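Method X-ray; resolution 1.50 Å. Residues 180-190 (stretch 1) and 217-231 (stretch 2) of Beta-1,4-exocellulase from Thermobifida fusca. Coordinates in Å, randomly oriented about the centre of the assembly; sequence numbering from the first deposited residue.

Stretch 1, residues 180-190: VYNYIDAAHHG
Stretch 2 (217-231) DYVHGFISNTANYSA

Neighbouring parallel strands in a sheet are tied by hydrogen bonds that one chain sends and receives at every second residue, and this pair from a Thermobifida fusca exocellulase illustrates the rule and its extension beyond the strands. Residues 180-185 and 221-224 are extended, run in the same sense at 47°, and approach to 4.2 Å between axes. Tyr-183 pairs with Gly-221, Ile-184 with Phe-222 and Asp-185 with Ile-223, at CA-CA separations of 4.7, 4.7 and 4.9 Å. Ile-184 supplies the central rungs: its N donates to Gly-221 O (3.0 Å), and its O accepts from Ile-223 N (3.0 Å). Ala-186 N then donates to Ile-223 O (2.8 Å). At the entry, Asn-182 O receives His-220 N at 2.9 Å and, weakly, Gly-221 N at 3.3 Å.

The ladder outlasts the strands. Ala-187, at phi/psi 50/-137, presents its O to Asn-225 N (2.9 Å). Asn-225, itself at 72/17, opens a type II turn closed by Asn-228 N to Asn-225 O (2.8 Å), while His-188 (-154/170) occupies the N-cap position before a helix.

Side chains follow the alternation of the sheet. Tyr-183 (chi1 m), Asp-185 (t) and Ile-223 (t, t) share one face; Ile-184 (m, t) and Phe-222 (m, chi2 81°) share the other, where Ile-184 CB lies 3.7 Å from Phe-222 CD2 and Ile-184 CD1 reaches Val-219 CG2 at 3.6 Å. Glycine suits position 221 because the Tyr-183 ring lies over its backbone: an ideal CB there would sit 2.7 Å from Tyr-183 CE2, a clash.

Polar side chains secure both ends. Asn-182 (m, chi2 -32°) donates from ND2 to Tyr-218 O at 2.9 Å, and water 1 also links Asn-182 N (3.3 Å) to that Tyr-218 O (3.0 Å, weak). Nearby, the Tyr-181 ring (m, chi2 76°) turns its edge to the face of His-220 (t, chi2 79°), with centroids 4.9 Å apart and planes at 86°. Asp-185, with chi2 83°, accepts Thr-226 OG1 at OD1 (2.8 Å) and Ala-187 N at OD2 (3.1 Å), so one carboxylate braces both loops. Water 2 reinforces it, donating to Asp-185 OD1 (2.5 Å) and Ala-187 O (2.8 Å) and accepting from Thr-226 N (3.0 Å). Finally, His-188 (p, chi2 107°) places ND1 3.1 Å from Ser-230 OG (chi1 m), a hydrogen bond in which either could be the donor.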

# COMPACT_ATOMS: atom_id res chain seq x y z
N VAL A 180 10.77 5.35 15.85
CA VAL A 180 10.37 5.02 14.48
C VAL A 180 10.07 3.52 14.38
O VAL A 180 10.82 2.68 14.90
CB VAL A 180 11.43 5.51 13.44
CG1 VAL A 180 10.99 5.19 12.02
CG2 VAL A 180 11.60 7.00 13.57
N TYR A 181 8.94 3.21 13.75
CA TYR A 181 8.44 1.85 13.61
C TYR A 181 8.33 1.51 12.12
O TYR A 181 7.41 1.95 11.44
CB TYR A 181 7.08 1.72 14.33
CG TYR A 181 7.16 2.00 15.83
CD1 TYR A 181 7.27 3.32 16.31
CD2 TYR A 181 7.13 0.97 16.75
CE1 TYR A 181 7.37 3.58 17.68
CE2 TYR A 181 7.21 1.22 18.12
CZ TYR A 181 7.33 2.53 18.57
OH TYR A 181 7.41 2.78 19.92
N ASN A 182 9.26 0.69 11.65
CA ASN A 182 9.34 0.35 10.22
C ASN A 182 8.43 -0.78 9.81
O ASN A 182 8.53 -1.87 10.36
CB ASN A 182 10.77 -0.09 9.87
CG ASN A 182 11.79 1.04 9.92
OD1 ASN A 182 11.49 2.21 9.65
ND2 ASN A 182 13.00 0.70 10.31
N TYR A 183 7.62 -0.55 8.78
CA TYR A 183 6.84 -1.63 8.19
C TYR A 183 7.25 -1.78 6.73
O TYR A 183 7.15 -0.84 5.96
CB TYR A 183 5.33 -1.38 8.31
CG TYR A 183 4.84 -1.41 9.73
CD1 TYR A 183 5.14 -0.38 10.62
CD2 TYR A 183 4.07 -2.47 10.17
CE1 TYR A 183 4.71 -0.43 11.95
CE2 TYR A 183 3.62 -2.53 11.49
CZ TYR A 183 3.93 -1.49 12.36
OH TYR A 183 3.50 -1.53 13.68
N ILE A 184 7.67 -2.99 6.36
CA ILE A 184 8.03 -3.26 4.97
C ILE A 184 6.76 -3.53 4.18
O ILE A 184 5.89 -4.29 4.60
CB ILE A 184 8.98 -4.47 4.82
CG1 ILE A 184 10.35 -4.19 5.46
CG2 ILE A 184 9.14 -4.83 3.34
CD1 ILE A 184 11.23 -5.41 5.64
N ASP A 185 6.62 -2.88 3.03
CA ASP A 185 5.48 -3.13 2.19
C ASP A 185 5.52 -4.57 1.66
O ASP A 185 6.55 -5.04 1.20
CB ASP A 185 5.40 -2.16 1.02
CG ASP A 185 4.16 -2.37 0.21
OD1 ASP A 185 3.10 -1.82 0.61
OD2 ASP A 185 4.23 -3.12 -0.79
N ALA A 186 4.36 -5.23 1.68
CA ALA A 186 4.26 -6.66 1.37
C ALA A 186 3.21 -6.91 0.29
O ALA A 186 2.50 -7.94 0.29
CB ALA A 186 3.91 -7.42 2.64
N ALA A 187 3.13 -5.97 -0.64
CA ALA A 187 2.22 -6.06 -1.77
C ALA A 187 0.79 -6.39 -1.29
O ALA A 187 0.30 -5.82 -0.30
CB ALA A 187 2.71 -7.13 -2.76
N HIS A 188 0.14 -7.30 -2.01
CA HIS A 188 -1.23 -7.74 -1.67
C HIS A 188 -1.45 -9.14 -2.20
O HIS A 188 -0.63 -9.67 -2.95
CB HIS A 188 -2.28 -6.74 -2.15
CG HIS A 188 -2.39 -6.63 -3.65
ND1 HIS A 188 -3.42 -7.14 -4.34
CD2 HIS A 188 -1.56 -6.01 -4.59
CE1 HIS A 188 -3.26 -6.89 -5.64
NE2 HIS A 188 -2.12 -6.20 -5.80
N HIS A 189 -2.56 -9.75 -1.79
CA HIS A 189 -2.73 -11.19 -2.02
C HIS A 189 -2.88 -11.50 -3.48
O HIS A 189 -2.44 -12.56 -3.94
CB HIS A 189 -3.86 -11.77 -1.16
CG HIS A 189 -5.25 -11.60 -1.72
ND1 HIS A 189 -6.03 -10.54 -1.43
CD2 HIS A 189 -5.99 -12.41 -2.57
CE1 HIS A 189 -7.22 -10.68 -2.07
NE2 HIS A 189 -7.19 -11.82 -2.76
N GLY A 190 -3.47 -10.57 -4.23
CA GLY A 190 -3.57 -10.69 -5.68
C GLY A 190 -2.28 -10.48 -6.44
O GLY A 190 -2.30 -10.34 -7.65
N ASP A 217 15.75 -7.02 13.52
CA ASP A 217 15.46 -6.16 14.66
C ASP A 217 15.12 -4.70 14.28
O ASP A 217 14.71 -3.91 15.14
CB ASP A 217 16.61 -6.24 15.67
CG ASP A 217 16.64 -7.58 16.42
OD1 ASP A 217 15.61 -7.98 16.98
OD2 ASP A 217 17.69 -8.25 16.44
N TYR A 218 15.30 -4.35 13.00
CA TYR A 218 14.86 -3.05 12.49
C TYR A 218 13.50 -3.11 11.76
O TYR A 218 13.04 -2.10 11.22
CB TYR A 218 15.92 -2.42 11.58
CG TYR A 218 17.24 -2.20 12.27
CD1 TYR A 218 17.32 -1.55 13.51
CD2 TYR A 218 18.41 -2.67 11.69
CE1 TYR A 218 18.55 -1.37 14.13
CE2 TYR A 218 19.64 -2.49 12.30
CZ TYR A 218 19.70 -1.84 13.52
OH TYR A 218 20.93 -1.70 14.12
N VAL A 219 12.89 -4.29 11.74
CA VAL A 219 11.57 -4.43 11.12
C VAL A 219 10.52 -4.68 12.19
O VAL A 219 10.60 -5.67 12.93
CB VAL A 219 11.54 -5.58 10.08
CG1 VAL A 219 10.17 -5.66 9.42
CG2 VAL A 219 12.60 -5.33 9.02
N HIS A 220 9.55 -3.78 12.27
CA HIS A 220 8.52 -3.87 13.28
C HIS A 220 7.34 -4.63 12.77
O HIS A 220 6.54 -5.15 13.56
CB HIS A 220 8.10 -2.48 13.75
CG HIS A 220 7.52 -2.47 15.14
ND1 HIS A 220 8.29 -2.51 16.24
CD2 HIS A 220 6.20 -2.47 15.58
CE1 HIS A 220 7.51 -2.53 17.33
NE2 HIS A 220 6.23 -2.50 16.93
N GLY A 221 7.23 -4.70 11.44
CA GLY A 221 6.13 -5.40 10.83
C GLY A 221 6.07 -5.22 9.34
O GLY A 221 7.06 -4.82 8.72
N PHE A 222 4.91 -5.56 8.79
CA PHE A 222 4.67 -5.51 7.36
C PHE A 222 3.31 -4.87 7.09
O PHE A 222 2.41 -4.94 7.91
CB PHE A 222 4.75 -6.92 6.77
CG PHE A 222 6.13 -7.53 6.87
CD1 PHE A 222 6.57 -8.14 8.04
CD2 PHE A 222 6.99 -7.47 5.78
CE1 PHE A 222 7.85 -8.69 8.13
CE2 PHE A 222 8.27 -8.01 5.87
CZ PHE A 222 8.69 -8.62 7.04
N ILE A 223 3.18 -4.23 5.94
CA ILE A 223 1.91 -3.66 5.50
C ILE A 223 1.49 -4.20 4.14
O ILE A 223 2.28 -4.16 3.16
CB ILE A 223 1.93 -2.11 5.50
CG1 ILE A 223 0.60 -1.54 4.99
CG2 ILE A 223 3.05 -1.57 4.62
CD1 ILE A 223 0.45 -0.05 5.20
N SER A 224 0.23 -4.64 4.07
CA SER A 224 -0.39 -5.04 2.81
C SER A 224 -1.46 -4.08 2.32
O SER A 224 -2.04 -3.27 3.11
CB SER A 224 -0.99 -6.45 2.91
OG SER A 224 -2.37 -6.41 3.27
N ASN A 225 -1.72 -4.21 1.02
CA ASN A 225 -2.80 -3.52 0.32
C ASN A 225 -2.57 -2.02 0.14
O ASN A 225 -3.52 -1.28 -0.15
CB ASN A 225 -4.15 -3.74 1.04
CG ASN A 225 -5.32 -3.72 0.10
OD1 ASN A 225 -5.19 -4.05 -1.07
ND2 ASN A 225 -6.49 -3.34 0.63
N THR A 226 -1.32 -1.56 0.30
CA THR A 226 -1.05 -0.11 0.38
C THR A 226 -1.44 0.55 -0.93
O THR A 226 -0.98 0.13 -2.00
CB THR A 226 0.42 0.23 0.69
OG1 THR A 226 0.87 -0.56 1.78
CG2 THR A 226 0.51 1.69 1.07
N ALA A 227 -2.29 1.57 -0.84
CA ALA A 227 -2.84 2.27 -2.00
C ALA A 227 -3.61 1.36 -2.98
O ALA A 227 -3.89 1.77 -4.12
CB ALA A 227 -1.75 3.03 -2.75
N ASN A 228 -3.97 0.16 -2.53
CA ASN A 228 -4.67 -0.80 -3.40
C ASN A 228 -6.12 -1.00 -2.94
O ASN A 228 -6.68 -0.17 -2.21
CB ASN A 228 -3.91 -2.15 -3.50
CG ASN A 228 -4.07 -2.84 -4.86
OD1 ASN A 228 -5.12 -3.41 -5.17
ND2 ASN A 228 -2.99 -2.85 -5.66
N TYR A 229 -6.73 -2.06 -3.44
CA TYR A 229 -8.20 -2.17 -3.36
C TYR A 229 -8.68 -3.57 -2.96
O TYR A 229 -9.88 -3.83 -2.94
CB TYR A 229 -8.82 -1.79 -4.72
CG TYR A 229 -8.50 -0.39 -5.22
CD1 TYR A 229 -7.38 -0.14 -6.03
CD2 TYR A 229 -9.34 0.69 -4.93
CE1 TYR A 229 -7.09 1.13 -6.49
CE2 TYR A 229 -9.05 1.96 -5.39
CZ TYR A 229 -7.93 2.18 -6.20
OH TYR A 229 -7.68 3.45 -6.66
N SER A 230 -7.75 -4.46 -2.62
CA SER A 230 -8.06 -5.85 -2.29
C SER A 230 -8.85 -5.89 -0.99
O SER A 230 -8.64 -5.04 -0.12
CB SER A 230 -6.80 -6.72 -2.22
OG SER A 230 -6.41 -7.11 -3.54
N ALA A 231 -9.81 -6.81 -0.91
CA ALA A 231 -10.74 -6.88 0.21
C ALA A 231 -10.04 -7.36 1.49
O ALA A 231 -9.22 -8.26 1.42
CB ALA A 231 -11.91 -7.80 -0.14
O HOH W 1 11.54 -0.85 13.46
O HOH W 2 1.13 -3.11 -0.32